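PDB 6Q62: dihydropteroate synthase, which probably catalyses the condensation of para-aminobenzoate with 6-hydroxymethyl-7,8-dihydropterin diphosphate to 7,8-dihydropteroate, the immediate precursor of folate derivatives. Local coordinates for residues A[223-228]-A[240-245]; A[219-224]-A[258-263]; A[204-209]-A[250-255]. All coordinates share one frame; numbering follows the deposited sequence. Where two conformers were deposited one is given.

Contact 1: residues A[223-228]-A[240-245]. With 6GU (6-chloroguanine), chain E; SO4 (sulfate ion), chain I.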
loop_
_atom_site.group_PDB
_atom_site.type_symbol
_atom_site.label_atom_id
_atom_site.label_comp_id
_atom_site.label_asym_id
_atom_site.label_seq_id
_atom_site.Cartn_x
_atom_site.Cartn_y
_atom_site.Cartn_z
ATOM N N LEU A 223 12.705 -0.800 -3.678
ATOM C CA LEU A 223 12.279 0.383 -4.442
ATOM C C LEU A 223 12.055 1.538 -3.477
ATOM O O LEU A 223 11.568 2.600 -3.877
ATOM C CB LEU A 223 10.956 0.082 -5.194
ATOM C CG LEU A 223 10.966 -1.037 -6.238
ATOM C CD1 LEU A 223 10.194 -2.248 -5.744
ATOM C CD2 LEU A 223 10.324 -0.580 -7.506
ATOM N N SER A 224 12.462 1.354 -2.231
ATOM C CA SER A 224 12.179 2.282 -1.141
ATOM C C SER A 224 12.607 3.728 -1.354
ATOM O O SER A 224 13.781 4.060 -1.388
ATOM C CB SER A 224 12.735 1.746 0.169
ATOM O OG SER A 224 12.209 2.514 1.229
ATOM N N ARG A 225 11.595 4.611 -1.454
ATOM C CA ARG A 225 11.726 6.065 -1.595
ATOM C C ARG A 225 12.595 6.458 -2.780
ATOM O O ARG A 225 13.143 7.570 -2.812
ATOM C CB ARG A 225 12.266 6.691 -0.296
ATOM C CG ARG A 225 11.375 6.404 0.928
ATOM C CD ARG A 225 12.053 7.000 2.129
ATOM N NE ARG A 225 11.256 6.869 3.353
ATOM C CZ ARG A 225 11.421 7.640 4.421
ATOM N NH1 ARG A 225 12.372 8.565 4.439
ATOM N NH2 ARG A 225 10.646 7.484 5.485
ATOM N N LYS A 226 12.690 5.557 -3.758
ATOM C CA LYS A 226 13.566 5.817 -4.891
ATOM C C LYS A 226 12.983 6.831 -5.869
ATOM O O LYS A 226 11.769 7.080 -5.876
ATOM C CB LYS A 226 13.964 4.523 -5.569
ATOM C CG LYS A 226 14.898 3.716 -4.641
ATOM C CD LYS A 226 15.491 2.522 -5.308
ATOM C CE LYS A 226 16.631 2.038 -4.429
ATOM N NZ LYS A 226 17.116 0.751 -4.913
ATOM N N ARG A 227 13.865 7.433 -6.696
ATOM C CA ARG A 227 13.485 8.462 -7.660
ATOM C C ARG A 227 12.327 8.015 -8.526
ATOM O O ARG A 227 11.450 8.840 -8.773
ATOM C CB ARG A 227 14.697 8.868 -8.548
ATOM C CG ARG A 227 14.372 9.909 -9.631
ATOM C CD ARG A 227 15.574 10.281 -10.493
ATOM N NE ARG A 227 16.642 10.905 -9.702
ATOM C CZ ARG A 227 16.795 12.216 -9.527
ATOM N NH1 ARG A 227 15.987 13.076 -10.138
ATOM N NH2 ARG A 227 17.782 12.678 -8.769
ATOM N N SER A 228 12.323 6.758 -9.017
ATOM C CA SER A 228 11.247 6.250 -9.869
ATOM C C SER A 228 9.912 6.315 -9.185
ATOM O O SER A 228 8.937 6.697 -9.830
ATOM C CB SER A 228 11.544 4.846 -10.364
ATOM O OG SER A 228 12.628 4.929 -11.268
ATOM N N GLN A 240 8.171 11.878 1.231
ATOM C CA GLN A 240 6.819 12.010 0.659
ATOM C C GLN A 240 6.474 10.774 -0.164
ATOM O O GLN A 240 5.344 10.631 -0.628
ATOM C CB GLN A 240 6.737 13.264 -0.253
ATOM C CG GLN A 240 6.961 14.578 0.489
ATOM C CD GLN A 240 7.067 15.783 -0.429
ATOM O OE1 GLN A 240 7.516 15.705 -1.582
ATOM N NE2 GLN A 240 6.653 16.933 0.088
ATOM N N ARG A 241 7.456 9.848 -0.315
ATOM C CA ARG A 241 7.299 8.673 -1.178
ATOM C C ARG A 241 6.945 7.400 -0.432
ATOM O O ARG A 241 7.015 6.307 -1.007
ATOM C CB ARG A 241 8.607 8.446 -1.960
ATOM C CG ARG A 241 8.962 9.583 -2.882
ATOM C CD ARG A 241 10.393 9.448 -3.333
ATOM N NE ARG A 241 10.806 10.624 -4.103
ATOM C CZ ARG A 241 12.037 10.840 -4.547
ATOM N NH1 ARG A 241 13.000 9.959 -4.309
ATOM N NH2 ARG A 241 12.310 11.927 -5.261
ATOM N N VAL A 242 6.524 7.528 0.804
ATOM C CA VAL A 242 6.230 6.342 1.607
ATOM C C VAL A 242 5.054 5.521 1.039
ATOM O O VAL A 242 5.205 4.322 0.832
ATOM C CB VAL A 242 6.036 6.697 3.078
ATOM C CG1 VAL A 242 5.745 5.448 3.894
ATOM C CG2 VAL A 242 7.238 7.458 3.639
ATOM N N ALA A 243 3.891 6.155 0.756
ATOM C CA ALA A 243 2.770 5.378 0.236
ATOM C C ALA A 243 3.069 4.689 -1.096
ATOM O O ALA A 243 2.740 3.507 -1.269
ATOM C CB ALA A 243 1.542 6.265 0.104
ATOM N N GLY A 244 3.723 5.389 -2.026
ATOM C CA GLY A 244 4.077 4.784 -3.303
ATOM C C GLY A 244 5.076 3.641 -3.150
ATOM O O GLY A 244 5.001 2.647 -3.886
ATOM N N SER A 245 6.009 3.787 -2.180
ATOM C CA SER A 245 7.024 2.745 -1.895
ATOM C C SER A 245 6.354 1.499 -1.311
ATOM O O SER A 245 6.645 0.379 -1.745
ATOM C CB SER A 245 8.075 3.284 -0.937
ATOM O OG SER A 245 8.786 4.358 -1.536
HETATM CL CL6 6GU E . 17.652 -1.963 -4.419
HETATM N N1 6GU E . 19.085 -3.683 -3.351
HETATM C C2 6GU E . 20.204 -4.024 -2.592
HETATM N N2 6GU E . 20.442 -5.327 -2.545
HETATM N N3 6GU E . 21.044 -3.138 -1.947
HETATM C C4 6GU E . 20.712 -1.814 -2.135
HETATM C C5 6GU E . 19.603 -1.390 -2.915
HETATM C C6 6GU E . 18.868 -2.392 -3.467
HETATM N N7 6GU E . 19.554 0.002 -2.920
HETATM C C8 6GU E . 20.645 0.377 -2.142
HETATM N N9 6GU E . 21.352 -0.679 -1.654
HETATM S S SO4 I . 16.064 11.541 -5.459
HETATM O O1 SO4 I . 16.495 12.539 -4.477
HETATM O O2 SO4 I . 17.145 11.272 -6.413
HETATM O O3 SO4 I . 15.721 10.311 -4.755
HETATM O O4 SO4 I . 14.925 12.044 -6.215
#
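A type II beta turn from Leu223 to Lys226 lies against the first turn of helix 242-254, with the CA atoms of Arg225 and Arg241 5.2 Å apart, and Arg225 at the third turn position takes a left-handed backbone conformation. Its two peptide ends are gripped separately. Arg225 N donates to Ser245 OG at 2.8 Å, and that hydroxyl in turn donates to Arg241 O (2.7 Å), a carbonyl that also receives Ser245 N. Arg225 O accepts from Arg241 NH1 at 2.8 Å; the carbonyl lies in the guanidinium plane, whereas NH1 stands above the carbonyl plane. The extended Arg241 chain then offers NH1 and NH2 in fork fashion to O3 and O4 of a sulfate, probably from the crystallisation liquor, each bond 2.8 Å long, while a sulfate oxygen sits over one face of the Arg227 guanidinium. This anion would ease the repulsion between the two like charges. Arg225 runs alongside Val242 in the same direction, its NH2 3.9 Å from CG2, and ends in a salt bridge with Asp264. Lys226, the N-cap of helix 227-233, extends to the 6-chloroguanine, where NZ hydrogen-bonds to N7, though its exact place is less certain, and also to Phe193 O and Gly222 O. The turn thus joins strand 220-221 to helix 227-233 against the start of helix 242-254, where Ala243 packs on Ala267 of the second subunit.

Contact 2: residues A[219-224]-A[258-263]. With 6GU (6-chloroguanine), chain E; SO4 (sulfate ion), chain H.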
loop_
_atom_site.group_PDB
_atom_site.type_symbol
_atom_site.label_atom_id
_atom_site.label_comp_id
_atom_site.label_asym_id
_atom_site.label_seq_id
_atom_site.Cartn_x
_atom_site.Cartn_y
_atom_site.Cartn_z
ATOM N N VAL A 219 14.284 -13.767 -4.390
ATOM C CA VAL A 219 14.476 -12.461 -5.031
ATOM C C VAL A 219 14.216 -11.346 -4.026
ATOM O O VAL A 219 13.195 -11.358 -3.305
ATOM C CB VAL A 219 13.562 -12.340 -6.289
ATOM C CG1 VAL A 219 13.569 -10.931 -6.903
ATOM C CG2 VAL A 219 13.890 -13.395 -7.345
ATOM N N LEU A 220 15.149 -10.397 -3.959
ATOM C CA LEU A 220 15.047 -9.219 -3.106
ATOM C C LEU A 220 14.664 -8.052 -4.017
ATOM O O LEU A 220 15.236 -7.912 -5.099
ATOM C CB LEU A 220 16.408 -8.956 -2.437
ATOM C CG LEU A 220 16.510 -7.806 -1.424
ATOM C CD1 LEU A 220 17.643 -8.045 -0.457
ATOM C CD2 LEU A 220 16.628 -6.438 -2.060
ATOM N N ALA A 221 13.727 -7.204 -3.572
ATOM C CA ALA A 221 13.328 -6.011 -4.338
ATOM C C ALA A 221 13.485 -4.841 -3.398
ATOM O O ALA A 221 13.025 -4.896 -2.281
ATOM C CB ALA A 221 11.862 -6.106 -4.773
ATOM N N GLY A 222 14.121 -3.793 -3.868
ATOM C CA GLY A 222 14.312 -2.574 -3.097
ATOM C C GLY A 222 13.895 -1.366 -3.923
ATOM O O GLY A 222 14.646 -0.948 -4.796
ATOM N N LEU A 223 12.705 -0.800 -3.678
ATOM C CA LEU A 223 12.279 0.383 -4.442
ATOM C C LEU A 223 12.055 1.538 -3.477
ATOM O O LEU A 223 11.568 2.600 -3.877
ATOM C CB LEU A 223 10.956 0.082 -5.194
ATOM C CG LEU A 223 10.966 -1.037 -6.238
ATOM C CD1 LEU A 223 10.194 -2.248 -5.744
ATOM C CD2 LEU A 223 10.324 -0.580 -7.506
ATOM N N SER A 224 12.462 1.354 -2.231
ATOM C CA SER A 224 12.179 2.282 -1.141
ATOM C C SER A 224 12.607 3.728 -1.354
ATOM O O SER A 224 13.781 4.060 -1.388
ATOM C CB SER A 224 12.735 1.746 0.169
ATOM O OG SER A 224 12.209 2.514 1.229
ATOM N N LEU A 258 10.682 -12.401 -2.281
ATOM C CA LEU A 258 10.613 -12.930 -0.895
ATOM C C LEU A 258 11.283 -12.021 0.127
ATOM O O LEU A 258 11.155 -12.225 1.341
ATOM C CB LEU A 258 11.135 -14.373 -0.774
ATOM C CG LEU A 258 10.203 -15.393 -1.424
ATOM C CD1 LEU A 258 10.953 -16.705 -1.740
ATOM C CD2 LEU A 258 8.934 -15.570 -0.582
ATOM N N LEU A 259 12.023 -11.025 -0.350
ATOM C CA LEU A 259 12.666 -10.066 0.572
ATOM C C LEU A 259 12.433 -8.664 0.045
ATOM O O LEU A 259 12.534 -8.435 -1.174
ATOM C CB LEU A 259 14.199 -10.343 0.682
ATOM C CG LEU A 259 14.739 -10.897 2.006
ATOM C CD1 LEU A 259 16.243 -10.725 2.068
ATOM C CD2 LEU A 259 14.203 -10.137 3.209
ATOM N N LEU A 260 12.142 -7.732 0.946
ATOM C CA LEU A 260 11.812 -6.334 0.575
ATOM C C LEU A 260 12.689 -5.407 1.374
ATOM O O LEU A 260 12.712 -5.487 2.611
ATOM C CB LEU A 260 10.317 -6.006 0.834
ATOM C CG LEU A 260 9.345 -6.945 0.083
ATOM C CD1 LEU A 260 7.974 -6.864 0.666
ATOM C CD2 LEU A 260 9.368 -6.667 -1.455
ATOM N N ARG A 261 13.477 -4.592 0.673
ATOM C CA ARG A 261 14.472 -3.720 1.330
ATOM C C ARG A 261 13.861 -2.343 1.480
ATOM O O ARG A 261 13.718 -1.613 0.491
ATOM C CB ARG A 261 15.777 -3.701 0.515
ATOM C CG ARG A 261 16.881 -2.872 1.207
ATOM C CD ARG A 261 18.217 -2.958 0.466
ATOM N NE ARG A 261 19.221 -2.151 1.172
ATOM C CZ ARG A 261 19.380 -0.837 1.029
ATOM N NH1 ARG A 261 18.614 -0.156 0.190
ATOM N NH2 ARG A 261 20.300 -0.193 1.734
ATOM N N VAL A 262 13.493 -1.995 2.719
ATOM C CA VAL A 262 12.696 -0.774 2.934
ATOM C C VAL A 262 13.181 0.139 4.040
ATOM O O VAL A 262 13.764 -0.313 5.019
ATOM C CB VAL A 262 11.195 -1.151 3.191
ATOM C CG1 VAL A 262 10.697 -2.218 2.209
ATOM C CG2 VAL A 262 10.976 -1.632 4.622
ATOM N N HIS A 263 12.806 1.437 3.941
ATOM C CA HIS A 263 13.038 2.391 5.029
ATOM C C HIS A 263 11.813 2.341 5.974
ATOM O O HIS A 263 11.968 2.427 7.189
ATOM C CB HIS A 263 13.113 3.836 4.476
ATOM C CG HIS A 263 14.273 4.092 3.575
ATOM N ND1 HIS A 263 14.151 4.000 2.214
ATOM C CD2 HIS A 263 15.540 4.465 3.879
ATOM C CE1 HIS A 263 15.353 4.273 1.717
ATOM N NE2 HIS A 263 16.216 4.575 2.682
HETATM CL CL6 6GU E . 17.652 -1.963 -4.419
HETATM N N1 6GU E . 19.085 -3.683 -3.351
HETATM C C2 6GU E . 20.204 -4.024 -2.592
HETATM N N2 6GU E . 20.442 -5.327 -2.545
HETATM N N3 6GU E . 21.044 -3.138 -1.947
HETATM C C4 6GU E . 20.712 -1.814 -2.135
HETATM C C5 6GU E . 19.603 -1.390 -2.915
HETATM C C6 6GU E . 18.868 -2.392 -3.467
HETATM N N7 6GU E . 19.554 0.002 -2.920
HETATM C C8 6GU E . 20.645 0.377 -2.142
HETATM N N9 6GU E . 21.352 -0.679 -1.654
HETATM S S SO4 H . 19.462 3.648 0.460
HETATM O O1 SO4 H . 18.868 4.647 1.370
HETATM O O2 SO4 H . 20.280 4.308 -0.567
HETATM O O3 SO4 H . 20.352 2.705 1.226
HETATM O O4 SO4 H . 18.421 2.897 -0.223
HETATM O O HOH W 1 15.264 -0.287 -1.342
#
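Strands 220-221 and 259-262 are neighbouring parallel strands of the TIM barrel, joined by a crossover through helices 227-233 and 242-254, and their C-terminal ends form part of the ligand pocket. Val219 O accepts from both Leu258 N and Leu259 N. The ladder continues with Ala221 N to Leu259 O (2.9 Å) and Arg261 N to Ala221 O (3.0 Å), every donor lying in the carbonyl plane. On one face Leu220 and Leu259 cross obliquely, their CD1 methyls 3.9 Å apart, and Leu220 CD2 rests on Arg261 CB. On the other face Ala221 CB meets Leu260 CD2, and both side chains are covered by Ala252 of helix 242-254.

Beyond the ladder the regular pairing ends, and polar side chains take over. Ser224 OG, anti to its backbone N, accepts from His263 N at 3.0 Å and is also hydrogen-bonded to His263 ND1 at 2.6 Å, approaching that ring at its edge. The serine therefore fixes the ring's rotation, so that NE2 donates to O1 of a sulfate (3.0 Å). Arg261 reaches the same anion with NH1 and NH2 and lies with one guanidinium face against the 6-chloroguanine, its CZ 3.3 Å from N9. A salt bridge from NE to Asp61 helps hold the guanidinium in its orientation. Gly222 passes close to the ligand's chlorine, its O 3.2 Å from CL6.

The sulfate, also bound by Asn27, probably marks the site of the substrate's diphosphate. Leu220 pairs through its backbone with Ile189 of strand 187-190, closing the ring of strands, and the pocket at their C-terminal ends is the hallmark of TIM-barrel enzymes.

Contact 3: residues A[204-209]-A[250-255]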
loop_
_atom_site.group_PDB
_atom_site.type_symbol
_atom_site.label_atom_id
_atom_site.label_comp_id
_atom_site.label_asym_id
_atom_site.label_seq_id
_atom_site.Cartn_x
_atom_site.Cartn_y
_atom_site.Cartn_z
ATOM N N GLN A 204 9.196 -1.863 -15.899
ATOM C CA GLN A 204 9.304 -3.099 -16.684
ATOM C C GLN A 204 9.808 -4.249 -15.819
ATOM O O GLN A 204 9.246 -5.343 -15.859
ATOM C CB GLN A 204 10.251 -2.922 -17.880
ATOM C CG GLN A 204 9.681 -2.116 -19.054
ATOM C CD GLN A 204 8.577 -2.828 -19.804
ATOM O OE1 GLN A 204 8.602 -4.048 -20.020
ATOM N NE2 GLN A 204 7.586 -2.064 -20.220
ATOM N N LEU A 205 10.872 -4.013 -15.042
ATOM C CA LEU A 205 11.442 -5.059 -14.190
ATOM C C LEU A 205 10.498 -5.511 -13.111
ATOM O O LEU A 205 10.503 -6.696 -12.759
ATOM C CB LEU A 205 12.761 -4.588 -13.551
ATOM C CG LEU A 205 13.971 -4.521 -14.495
ATOM C CD1 LEU A 205 15.038 -3.650 -13.902
ATOM C CD2 LEU A 205 14.522 -5.927 -14.797
ATOM N N LEU A 206 9.703 -4.570 -12.556
ATOM C CA LEU A 206 8.723 -4.902 -11.520
ATOM C C LEU A 206 7.558 -5.676 -12.131
ATOM O O LEU A 206 7.165 -6.708 -11.600
ATOM C CB LEU A 206 8.209 -3.629 -10.824
ATOM C CG LEU A 206 7.170 -3.785 -9.697
ATOM C CD1 LEU A 206 7.622 -4.798 -8.660
ATOM C CD2 LEU A 206 6.943 -2.424 -9.008
ATOM N N ALA A 207 7.067 -5.225 -13.287
ATOM C CA ALA A 207 5.960 -5.916 -13.949
ATOM C C ALA A 207 6.370 -7.348 -14.342
ATOM O O ALA A 207 5.568 -8.264 -14.193
ATOM C CB ALA A 207 5.523 -5.132 -15.181
ATOM N N HIS A 208 7.626 -7.536 -14.785
ATOM C CA HIS A 208 8.160 -8.837 -15.215
ATOM C C HIS A 208 8.971 -9.567 -14.150
ATOM O O HIS A 208 9.673 -10.528 -14.463
ATOM C CB HIS A 208 8.971 -8.686 -16.502
ATOM C CG HIS A 208 8.156 -8.260 -17.673
ATOM N ND1 HIS A 208 8.181 -6.970 -18.119
ATOM C CD2 HIS A 208 7.320 -8.978 -18.455
ATOM C CE1 HIS A 208 7.402 -6.939 -19.185
ATOM N NE2 HIS A 208 6.836 -8.115 -19.404
ATOM N N LEU A 209 8.831 -9.156 -12.875
ATOM C CA LEU A 209 9.527 -9.803 -11.762
ATOM C C LEU A 209 9.304 -11.331 -11.690
ATOM O O LEU A 209 10.256 -12.042 -11.347
ATOM C CB LEU A 209 9.179 -9.124 -10.432
ATOM C CG LEU A 209 10.222 -9.257 -9.314
ATOM C CD1 LEU A 209 11.542 -8.570 -9.694
ATOM C CD2 LEU A 209 9.708 -8.647 -8.031
ATOM N N LEU A 250 4.485 -4.053 -1.996
ATOM C CA LEU A 250 3.391 -5.037 -2.040
ATOM C C LEU A 250 3.280 -5.655 -3.416
ATOM O O LEU A 250 3.150 -6.873 -3.524
ATOM C CB LEU A 250 2.072 -4.342 -1.636
ATOM C CG LEU A 250 0.822 -5.224 -1.664
ATOM C CD1 LEU A 250 1.017 -6.489 -0.801
ATOM C CD2 LEU A 250 -0.374 -4.441 -1.178
ATOM N N LEU A 251 3.384 -4.841 -4.493
ATOM C CA LEU A 251 3.340 -5.369 -5.855
ATOM C C LEU A 251 4.496 -6.335 -6.108
ATOM O O LEU A 251 4.288 -7.385 -6.718
ATOM C CB LEU A 251 3.368 -4.217 -6.907
ATOM C CG LEU A 251 2.153 -3.295 -6.899
ATOM C CD1 LEU A 251 2.389 -2.121 -7.846
ATOM C CD2 LEU A 251 0.861 -4.069 -7.274
ATOM N N ALA A 252 5.698 -6.025 -5.575
ATOM C CA ALA A 252 6.855 -6.910 -5.746
ATOM C C ALA A 252 6.612 -8.250 -5.057
ATOM O O ALA A 252 6.883 -9.321 -5.637
ATOM C CB ALA A 252 8.110 -6.240 -5.171
ATOM N N ALA A 253 6.085 -8.202 -3.831
ATOM C CA ALA A 253 5.760 -9.405 -3.061
ATOM C C ALA A 253 4.702 -10.251 -3.806
ATOM O O ALA A 253 4.855 -11.476 -3.924
ATOM C CB ALA A 253 5.249 -9.004 -1.692
ATOM N N GLN A 254 3.680 -9.602 -4.384
ATOM C CA GLN A 254 2.668 -10.328 -5.165
ATOM C C GLN A 254 3.276 -10.973 -6.401
ATOM O O GLN A 254 2.802 -12.019 -6.851
ATOM C CB GLN A 254 1.565 -9.356 -5.599
ATOM C CG GLN A 254 0.731 -8.871 -4.417
ATOM C CD GLN A 254 -0.309 -7.890 -4.861
ATOM O OE1 GLN A 254 -0.106 -7.106 -5.805
ATOM N NE2 GLN A 254 -1.460 -7.926 -4.196
ATOM N N ARG A 255 4.360 -10.361 -6.941
ATOM C CA ARG A 255 5.031 -10.832 -8.138
ATOM C C ARG A 255 6.224 -11.763 -7.855
ATOM O O ARG A 255 6.964 -12.070 -8.779
ATOM C CB ARG A 255 5.403 -9.664 -9.052
ATOM C CG ARG A 255 4.178 -9.183 -9.828
ATOM C CD ARG A 255 4.215 -7.734 -10.247
ATOM N NE ARG A 255 2.964 -7.338 -10.901
ATOM C CZ ARG A 255 1.819 -7.031 -10.293
ATOM N NH1 ARG A 255 1.714 -7.112 -8.966
ATOM N NH2 ARG A 255 0.759 -6.683 -11.007
HETATM O O HOH W 2 2.963 -7.648 -13.616
#
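Apolar contacts carry the inner part of this meeting between the C-terminal ends of helices 199-207 and 242-254. Leu206, with CG anti to its backbone N (chi1 -180°), sends CD1 over Ala252, 3.7 Å from CA and 3.8 Å from CB. Leu209 adopts a similar turn of its first torsion and brings CD2 to the same methyl, at 4.1 Å from Ala252 CB, so that the small alanine is touched by two leucines. Farther along, CB of Leu209 faces CB of Arg255, also 4.1 Å away.

The polar part centres on Arg255, the first residue beyond helix 242-254. Its chain is extended from CG to NE and lies across the end of the other helix, with CD 3.4 Å from Leu206 O. No direct hydrogen bond joins the segments; instead a water donates to Ala207 O and accepts from Arg255 NE, both at 2.7 Å, and it lies in the guanidinium plane. NH1 turns back to its own helix in a weak bond to Leu251 O.

Within the first segment His208 closes its helix end, since its N and ND1 both donate to Gln204 O. Nearby, Gln254 pairs with Gln254 of the second subunit, which places this edge of the barrel at the dimer interface.

The arrangement implies that shape and apolar surface hold the two helix ends together inside, while outside a cationic side chain and one water address carbonyls at the C-terminal ends of both helices, where the positive charge would be favoured by the partial negative charge of the helix ends.

Overall arrangement
Helix 242-254 connects all three contacts: its first turn meets the turn in contact 1, its end meets helix 199-207 in contact 3, and the chain then continues into strand 259-262 of contact 2. Contacts 1 and 2 share Leu223 and Ser224, have centres about 12 Å apart, and both reach 6-chloroguanine, Lys226 from one and Arg261 from the other. Contact 3 lies behind the barrel wall, its centre about 11 Å from that of contact 2. Ala252 CB bridges them, 3.8 Å from Ala221 CB, and Leu223 CD2 packs on Leu206 CD2 at 4.1 Å. Contacts 1 and 3 also touch the second subunit, whereas contact 2 does not.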